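Local coordinates for monoacylglycerol lipase (Palaeococcus ferrophilus, PDB 6QE2), which hydrolyses monoacylglycerols, releasing a fatty acid and glycerol, as a lipase of the alpha/beta-hydrolase clan from an archaeon, at residues L149-P153 with D238-G242; A184-E189 with R213-K219. All coordinates share one frame; numbering follows the deposited sequence.

Contact 1: residues L149-P153 with D238-G242; sequences LSRNP and DPEWG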
ATOM      1  N   LEU A 149       0.794  11.381 -10.030  1.00 30.95           N
ATOM      2  CA  LEU A 149       0.544   9.955  -9.841  1.00 30.18           C
ATOM      3  C   LEU A 149       1.186   9.098 -10.923  1.00 33.38           C
ATOM      4  O   LEU A 149       1.733   8.031 -10.624  1.00 32.12           O
ATOM      5  CB  LEU A 149      -0.960   9.690  -9.806  1.00 27.03           C
ATOM      6  CG  LEU A 149      -1.707  10.181  -8.572  1.00 30.26           C
ATOM      7  CD1 LEU A 149      -3.194  10.027  -8.813  1.00 28.39           C
ATOM      8  CD2 LEU A 149      -1.279   9.394  -7.348  1.00 35.17           C
ATOM      9  N   SER A 150       1.131   9.539 -12.178  1.00 35.41           N
ATOM     10  CA  SER A 150       1.511   8.674 -13.283  1.00 29.73           C
ATOM     11  C   SER A 150       1.927   9.505 -14.484  1.00 40.06           C
ATOM     12  O   SER A 150       1.359  10.570 -14.738  1.00 39.91           O
ATOM     13  CB  SER A 150       0.353   7.748 -13.676  1.00 41.56           C
ATOM     14  OG  SER A 150       0.670   7.002 -14.840  1.00 35.26           O
ATOM     15  N   ARG A 151       2.920   9.002 -15.220  1.00 33.36           N
ATOM     16  CA  ARG A 151       3.276   9.579 -16.509  1.00 43.30           C
ATOM     17  C   ARG A 151       2.230   9.308 -17.586  1.00 41.15           C
ATOM     18  O   ARG A 151       2.331   9.873 -18.679  1.00 40.86           O
ATOM     19  CB  ARG A 151       4.639   9.048 -16.948  1.00 38.05           C
ATOM     20  CG  ARG A 151       5.768   9.476 -16.030  1.00 37.46           C
ATOM     21  CD  ARG A 151       7.126   9.237 -16.659  1.00 38.89           C
ATOM     22  NE  ARG A 151       7.403   7.819 -16.862  1.00 35.55           N
ATOM     23  CZ  ARG A 151       8.536   7.353 -17.374  1.00 36.85           C
ATOM     24  NH1 ARG A 151       9.503   8.197 -17.736  1.00 33.22           N
ATOM     25  NH2 ARG A 151       8.709   6.045 -17.522  1.00 34.42           N
ATOM     26  N   ASN A 152       1.238   8.459 -17.304  1.00 36.52           N
ATOM     27  CA  ASN A 152       0.162   8.173 -18.244  1.00 37.20           C
ATOM     28  C   ASN A 152      -0.966   9.172 -18.020  1.00 44.85           C
ATOM     29  O   ASN A 152      -1.646   9.098 -16.986  1.00 36.73           O
ATOM     30  CB  ASN A 152      -0.339   6.743 -18.049  1.00 39.76           C
ATOM     31  CG  ASN A 152      -1.436   6.344 -19.028  1.00 42.03           C
ATOM     32  OD1 ASN A 152      -2.083   7.180 -19.659  1.00 43.71           O
ATOM     33  ND2 ASN A 152      -1.648   5.039 -19.155  1.00 39.38           N
ATOM     34  N   PRO A 153      -1.171  10.100 -18.937  1.00 46.74           N
ATOM     35  CA  PRO A 153      -2.213  11.106 -18.746  1.00 44.26           C
ATOM     36  C   PRO A 153      -3.617  10.515 -18.636  1.00 45.01           C
ATOM     37  O   PRO A 153      -4.444  11.059 -17.924  1.00 41.40           O
ATOM     38  CB  PRO A 153      -2.074  11.996 -19.979  1.00 50.51           C
ATOM     39  CG  PRO A 153      -1.394  11.144 -20.987  1.00 54.52           C
ATOM     40  CD  PRO A 153      -0.469  10.263 -20.216  1.00 48.67           C
ATOM     41  N   ASP A 238       2.194   3.013 -16.006  1.00 27.59           N
ATOM     42  CA  ASP A 238       3.260   3.765 -16.655  1.00 27.94           C
ATOM     43  C   ASP A 238       3.433   3.212 -18.058  1.00 38.83           C
ATOM     44  O   ASP A 238       3.465   1.999 -18.247  1.00 38.50           O
ATOM     45  CB  ASP A 238       4.564   3.608 -15.876  1.00 27.33           C
ATOM     46  CG  ASP A 238       5.637   4.572 -16.334  1.00 34.85           C
ATOM     47  OD1 ASP A 238       6.523   4.156 -17.104  1.00 31.37           O
ATOM     48  OD2 ASP A 238       5.592   5.746 -15.922  1.00 38.48           O
ATOM     49  N   PRO A 239       3.615   4.136 -19.041  1.00 43.18           N
ATOM     50  CA  PRO A 239       3.788   3.738 -20.447  1.00 43.44           C
ATOM     51  C   PRO A 239       5.011   2.896 -20.662  1.00 38.89           C
ATOM     52  O   PRO A 239       4.943   1.882 -21.365  1.00 49.43           O
ATOM     53  CB  PRO A 239       3.899   5.094 -21.171  1.00 43.61           C
ATOM     54  CG  PRO A 239       3.223   6.111 -20.207  1.00 48.80           C
ATOM     55  CD  PRO A 239       3.693   5.616 -18.876  1.00 34.11           C
ATOM     56  N   GLU A 240       6.101   3.238 -20.005  1.00 34.77           N
ATOM     57  CA  GLU A 240       7.348   2.504 -20.179  1.00 39.33           C
ATOM     58  C   GLU A 240       7.389   1.251 -19.322  1.00 45.39           C
ATOM     59  O   GLU A 240       7.841   0.198 -19.783  1.00 40.60           O
ATOM     60  CB  GLU A 240       8.526   3.419 -19.843  1.00 38.88           C
ATOM     61  CG  GLU A 240       9.866   2.755 -19.954  1.00 39.57           C
ATOM     62  CD  GLU A 240      11.016   3.699 -19.707  1.00 42.74           C
ATOM     63  OE1 GLU A 240      10.770   4.893 -19.364  1.00 35.89           O
ATOM     64  OE2 GLU A 240      12.182   3.242 -19.823  1.00 43.92           O
ATOM     65  N   TRP A 241       6.841   1.303 -18.101  1.00 31.71           N
ATOM     66  CA  TRP A 241       7.136   0.279 -17.117  1.00 29.42           C
ATOM     67  C   TRP A 241       5.942  -0.540 -16.616  1.00 29.56           C
ATOM     68  O   TRP A 241       6.157  -1.506 -15.873  1.00 31.50           O
ATOM     69  CB  TRP A 241       7.787   0.954 -15.900  1.00 31.86           C
ATOM     70  CG  TRP A 241       9.103   1.555 -16.176  1.00 38.18           C
ATOM     71  CD1 TRP A 241       9.444   2.859 -16.075  1.00 32.51           C
ATOM     72  CD2 TRP A 241      10.289   0.851 -16.536  1.00 33.20           C
ATOM     73  NE1 TRP A 241      10.789   3.017 -16.352  1.00 33.18           N
ATOM     74  CE2 TRP A 241      11.332   1.797 -16.622  1.00 32.43           C
ATOM     75  CE3 TRP A 241      10.576  -0.494 -16.766  1.00 32.54           C
ATOM     76  CZ2 TRP A 241      12.618   1.445 -16.968  1.00 40.53           C
ATOM     77  CZ3 TRP A 241      11.857  -0.857 -17.088  1.00 37.57           C
ATOM     78  CH2 TRP A 241      12.868   0.116 -17.200  1.00 41.97           C
ATOM     79  N   GLY A 242       4.714  -0.184 -16.988  1.00 26.40           N
ATOM     80  CA  GLY A 242       3.527  -0.783 -16.365  1.00 30.30           C
ATOM     81  C   GLY A 242       3.503  -2.285 -16.528  1.00 32.91           C
ATOM     82  O   GLY A 242       3.272  -3.015 -15.567  1.00 33.01           O
TER
HETATM   83  O   HOH W   1       4.297   6.677 -13.768  1.00 33.51           O
HETATM   84  O   HOH W   2      12.040   6.715 -18.435  1.00 52.21           O
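R151 reaches across to D238 and grips its carboxylate side-on. NE of R151 donates to OD2 of D238 (2.9 Å) and NH2 of R151 to OD1 of D238 (2.9 Å), both nearly straight and each on a syn lone pair, with guanidinium and carboxylate planes only 17° apart. The bend at chi3 (-65°) turns the NE/NH2 edge of the guanidinium toward D238. This is the close-fitting part: D238 is buried, and its OD1 also takes weak bonds from the backbone N of E240 and W241. Water 1 bridges OD2 of D238 and the backbone N of R151. Toward solvent the grip is looser. CD of the exposed P239 lies 4.0 Å from CB of R151, alongside the start of its chain. NH2 of R151 meets OE1 of the exposed E240 at 3.0 Å, on the anti side and 30° out of the carboxylate plane, and a water accepts from NH1 of R151. The resulting salt-bridge network pins two loops together. N152 N-caps helix 153-161 through D154 and gives ND2 to the backbone O of E237, while D238-G242 leads from strand 223-228 into helix 242-256, so the contact lies where both helices start.

Contact 2: residues A184-E189 with R213-K219; sequences AHKEAE and RLFEELK
H185 and L214 face each other with CA atoms 6.0 Å apart, and the chains draw closer at the CA atoms of A188 and L218, 5.1 Å, as the ends of helices 171-186 and 209-217 come together. The polar link is a His-carboxylate hydrogen bond: ND1 of H185 donates to OE2 of E217 at 2.8 Å, with an angle of 163° at the hydrogen. The oxygen lies in the imidazole plane and uses its syn lone pair, while the carboxylate is turned 75° from the ring. E217 gets there with CG anti to its carbonyl carbon (chi1 -77°) and the rest of its chain extended toward the histidine. NE2 of H185 is bonded to the backbone O of L114, so both ring nitrogens are engaged and the ring's rotation is fixed. Replacing H185 with an alanine would probably leave the E217 carboxylate and the L114 carbonyl without this shared partner and open a gap beside L214.

The apolar part centres on A188, whose methyl CB touches CB of E217 at 3.6 Å and CD1 of L214 at 3.7 Å, and L214 continues onto I94 of helix 88-99. At the exposed end E189 and K219 run side by side, their methylenes in contact, but OE2 of E189 stays 4.3 Å from NZ of K219, beyond a salt bridge; NZ turns instead to the backbone O of L218. Water 3 links the backbones, O of A188 to N of K219; water 4 ties the side-chain OE2 of E189 to the backbone O of E217. ND1 donates a hydrogen bond to a carboxylate, and NE2, facing a carbonyl oxygen that can only accept, must donate as well; the imidazole is therefore probably doubly protonated and positively charged, which the E217 carboxylate would favour.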
ATOM      1  N   ALA A 184       8.161   2.159  10.835  1.00 27.29           N
ATOM      2  CA  ALA A 184       8.514   1.180   9.801  1.00 26.17           C
ATOM      3  C   ALA A 184      10.019   1.064   9.696  1.00 26.01           C
ATOM      4  O   ALA A 184      10.562  -0.028   9.506  1.00 24.74           O
ATOM      5  CB  ALA A 184       7.923   1.564   8.438  1.00 28.00           C
ATOM      6  N   HIS A 185      10.720   2.187   9.864  1.00 23.18           N
ATOM      7  CA  HIS A 185      12.173   2.143   9.835  1.00 28.18           C
ATOM      8  C   HIS A 185      12.738   1.594  11.138  1.00 28.85           C
ATOM      9  O   HIS A 185      13.664   0.776  11.117  1.00 29.69           O
ATOM     10  CB  HIS A 185      12.715   3.536   9.545  1.00 24.55           C
ATOM     11  CG  HIS A 185      12.392   4.030   8.171  1.00 26.39           C
ATOM     12  ND1 HIS A 185      13.063   3.593   7.049  1.00 23.14           N
ATOM     13  CD2 HIS A 185      11.471   4.921   7.735  1.00 26.45           C
ATOM     14  CE1 HIS A 185      12.572   4.197   5.981  1.00 25.09           C
ATOM     15  NE2 HIS A 185      11.605   5.008   6.371  1.00 27.59           N
ATOM     16  N   LYS A 186      12.178   2.009  12.279  1.00 27.82           N
ATOM     17  CA  LYS A 186      12.729   1.604  13.570  1.00 32.57           C
ATOM     18  C   LYS A 186      12.637   0.097  13.776  1.00 35.70           C
ATOM     19  O   LYS A 186      13.536  -0.507  14.377  1.00 32.40           O
ATOM     20  CB  LYS A 186      12.015   2.339  14.704  1.00 31.70           C
ATOM     21  CG  LYS A 186      12.386   3.803  14.807  1.00 47.05           C
ATOM     22  CD  LYS A 186      11.650   4.481  15.950  1.00 53.50           C
ATOM     23  CE  LYS A 186      12.045   5.941  16.059  1.00 47.26           C
ATOM     24  NZ  LYS A 186      11.278   6.648  17.123  1.00 59.66           N
ATOM     25  N   GLU A 187      11.566  -0.529  13.286  1.00 29.17           N
ATOM     26  CA  GLU A 187      11.311  -1.945  13.511  1.00 27.39           C
ATOM     27  C   GLU A 187      11.656  -2.812  12.302  1.00 30.27           C
ATOM     28  O   GLU A 187      11.184  -3.953  12.217  1.00 26.48           O
ATOM     29  CB  GLU A 187       9.850  -2.150  13.917  1.00 29.93           C
ATOM     30  CG  GLU A 187       9.447  -1.337  15.135  1.00 29.61           C
ATOM     31  CD  GLU A 187       8.057  -1.667  15.646  1.00 35.19           C
ATOM     32  OE1 GLU A 187       7.422  -2.608  15.121  1.00 36.41           O
ATOM     33  OE2 GLU A 187       7.595  -0.977  16.580  1.00 44.56           O
ATOM     34  N   ALA A 188      12.488  -2.303  11.388  1.00 29.65           N
ATOM     35  CA  ALA A 188      12.788  -3.020  10.150  1.00 32.90           C
ATOM     36  C   ALA A 188      13.353  -4.411  10.422  1.00 31.74           C
ATOM     37  O   ALA A 188      13.069  -5.361   9.679  1.00 28.90           O
ATOM     38  CB  ALA A 188      13.765  -2.205   9.303  1.00 28.86           C
ATOM     39  N   GLU A 189      14.145  -4.556  11.487  1.00 31.65           N
ATOM     40  CA  GLU A 189      14.761  -5.838  11.806  1.00 35.72           C
ATOM     41  C   GLU A 189      13.761  -6.893  12.268  1.00 36.71           C
ATOM     42  O   GLU A 189      14.133  -8.067  12.368  1.00 36.98           O
ATOM     43  CB  GLU A 189      15.848  -5.650  12.866  1.00 39.72           C
ATOM     44  CG  GLU A 189      16.967  -4.732  12.413  1.00 50.81           C
ATOM     45  CD  GLU A 189      18.243  -4.905  13.216  1.00 60.01           C
ATOM     46  OE1 GLU A 189      18.209  -5.586  14.262  1.00 59.21           O
ATOM     47  OE2 GLU A 189      19.285  -4.361  12.793  1.00 61.15           O
ATOM     48  N   ARG A 213      16.383   3.257   2.113  1.00 24.72           N
ATOM     49  CA  ARG A 213      16.818   3.169   3.499  1.00 29.19           C
ATOM     50  C   ARG A 213      16.280   1.918   4.168  1.00 29.45           C
ATOM     51  O   ARG A 213      16.977   1.245   4.886  1.00 25.98           O
ATOM     52  CB  ARG A 213      16.392   4.378   4.316  1.00 25.00           C
ATOM     53  CG  ARG A 213      16.972   5.697   3.877  1.00 27.76           C
ATOM     54  CD  ARG A 213      18.480   5.751   4.002  1.00 34.60           C
ATOM     55  NE  ARG A 213      19.101   5.482   2.720  1.00 39.53           N
ATOM     56  CZ  ARG A 213      19.949   4.493   2.500  1.00 43.23           C
ATOM     57  NH1 ARG A 213      20.447   4.311   1.287  1.00 38.23           N
ATOM     58  NH2 ARG A 213      20.308   3.702   3.496  1.00 39.42           N
ATOM     59  N   LEU A 214      15.024   1.598   3.897  1.00 26.90           N
ATOM     60  CA  LEU A 214      14.404   0.425   4.485  1.00 26.10           C
ATOM     61  C   LEU A 214      15.113  -0.848   4.050  1.00 21.38           C
ATOM     62  O   LEU A 214      15.336  -1.732   4.847  1.00 29.24           O
ATOM     63  CB  LEU A 214      12.925   0.328   4.131  1.00 23.32           C
ATOM     64  CG  LEU A 214      12.242  -0.876   4.774  1.00 27.59           C
ATOM     65  CD1 LEU A 214      12.158  -0.701   6.273  1.00 28.78           C
ATOM     66  CD2 LEU A 214      10.868  -1.108   4.195  1.00 23.48           C
ATOM     67  N   PHE A 215      15.513  -0.907   2.790  1.00 23.55           N
ATOM     68  CA  PHE A 215      16.180  -2.075   2.267  1.00 28.57           C
ATOM     69  C   PHE A 215      17.460  -2.341   3.053  1.00 26.50           C
ATOM     70  O   PHE A 215      17.731  -3.459   3.438  1.00 29.94           O
ATOM     71  CB  PHE A 215      16.501  -1.837   0.800  1.00 25.36           C
ATOM     72  CG  PHE A 215      17.197  -2.980   0.137  1.00 28.61           C
ATOM     73  CD1 PHE A 215      16.479  -4.039  -0.358  1.00 30.13           C
ATOM     74  CD2 PHE A 215      18.566  -2.987   0.003  1.00 34.50           C
ATOM     75  CE1 PHE A 215      17.111  -5.085  -0.975  1.00 30.15           C
ATOM     76  CE2 PHE A 215      19.206  -4.034  -0.616  1.00 34.50           C
ATOM     77  CZ  PHE A 215      18.474  -5.085  -1.103  1.00 27.39           C
ATOM     78  N   GLU A 216      18.232  -1.298   3.302  1.00 26.97           N
ATOM     79  CA  GLU A 216      19.456  -1.406   4.081  1.00 27.30           C
ATOM     80  C   GLU A 216      19.190  -1.709   5.557  1.00 32.04           C
ATOM     81  O   GLU A 216      20.003  -2.309   6.226  1.00 33.87           O
ATOM     82  CB  GLU A 216      20.338  -0.181   3.850  1.00 26.50           C
ATOM     83  CG  GLU A 216      20.380   0.145   2.372  1.00 32.40           C
ATOM     84  CD  GLU A 216      21.543   0.998   1.936  1.00 50.62           C
ATOM     85  OE1 GLU A 216      21.947   1.899   2.684  1.00 49.72           O
ATOM     86  OE2 GLU A 216      22.035   0.769   0.822  1.00 47.23           O
ATOM     87  N   GLU A 217      18.039  -1.279   6.052  1.00 29.97           N
ATOM     88  CA  GLU A 217      17.676  -1.481   7.446  1.00 28.35           C
ATOM     89  C   GLU A 217      17.179  -2.893   7.707  1.00 31.67           C
ATOM     90  O   GLU A 217      17.274  -3.390   8.810  1.00 32.01           O
ATOM     91  CB  GLU A 217      16.612  -0.472   7.871  1.00 30.78           C
ATOM     92  CG  GLU A 217      17.162   0.913   8.135  1.00 31.29           C
ATOM     93  CD  GLU A 217      16.119   1.998   7.996  1.00 41.92           C
ATOM     94  OE1 GLU A 217      16.410   3.152   8.333  1.00 35.93           O
ATOM     95  OE2 GLU A 217      15.013   1.696   7.542  1.00 34.29           O
ATOM     96  N   LEU A 218      16.641  -3.539   6.686  1.00 28.26           N
ATOM     97  CA  LEU A 218      16.140  -4.887   6.849  1.00 32.55           C
ATOM     98  C   LEU A 218      17.265  -5.859   7.153  1.00 36.43           C
ATOM     99  O   LEU A 218      18.371  -5.697   6.667  1.00 34.39           O
ATOM    100  CB  LEU A 218      15.432  -5.346   5.587  1.00 25.87           C
ATOM    101  CG  LEU A 218      14.134  -4.673   5.172  1.00 28.60           C
ATOM    102  CD1 LEU A 218      13.823  -5.061   3.744  1.00 24.10           C
ATOM    103  CD2 LEU A 218      12.998  -5.066   6.095  1.00 24.12           C
ATOM    104  N   LYS A 219      16.964  -6.875   7.953  1.00 35.02           N
ATOM    105  CA  LYS A 219      17.938  -7.896   8.300  1.00 36.03           C
ATOM    106  C   LYS A 219      17.632  -9.212   7.608  1.00 42.61           C
ATOM    107  O   LYS A 219      18.484 -10.079   7.529  1.00 39.05           O
ATOM    108  CB  LYS A 219      18.016  -8.094   9.805  1.00 40.76           C
ATOM    109  CG  LYS A 219      18.786  -6.997  10.511  1.00 50.58           C
ATOM    110  CD  LYS A 219      20.172  -6.813   9.921  1.00 50.12           C
ATOM    111  CE  LYS A 219      20.619  -5.363   9.992  1.00 51.94           C
ATOM    112  NZ  LYS A 219      20.472  -4.693   8.671  1.00 49.81           N
TER
HETATM  113  O   HOH W   3      14.243  -7.640   8.672  1.00 30.64           O
HETATM  114  O   HOH W   4      18.345  -1.948  11.186  1.00 42.85           O

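Overall arrangement
From the N terminus the chain builds the first five strands of the central sheet, then passes strand 139-141 to 149-153, where contact 1 opens. It runs on through helices 153-161 and 171-186 to 184-189, adds strand 195-200, and returns in helix 209-217, closing contact 2 over a short loop of 23 residues. Strand 223-228 follows before 238-242 completes contact 1, so the smaller loop is enclosed within the larger and the two do not cross. Contact 1 joins the loop after strand 139-141 to the loop after edge strand 223-228; contact 2 joins two helix ends flanking strand 195-200 in sequence. Their centres lie 28 Å apart and nearest atoms about 17 Å, so the contacts do not touch.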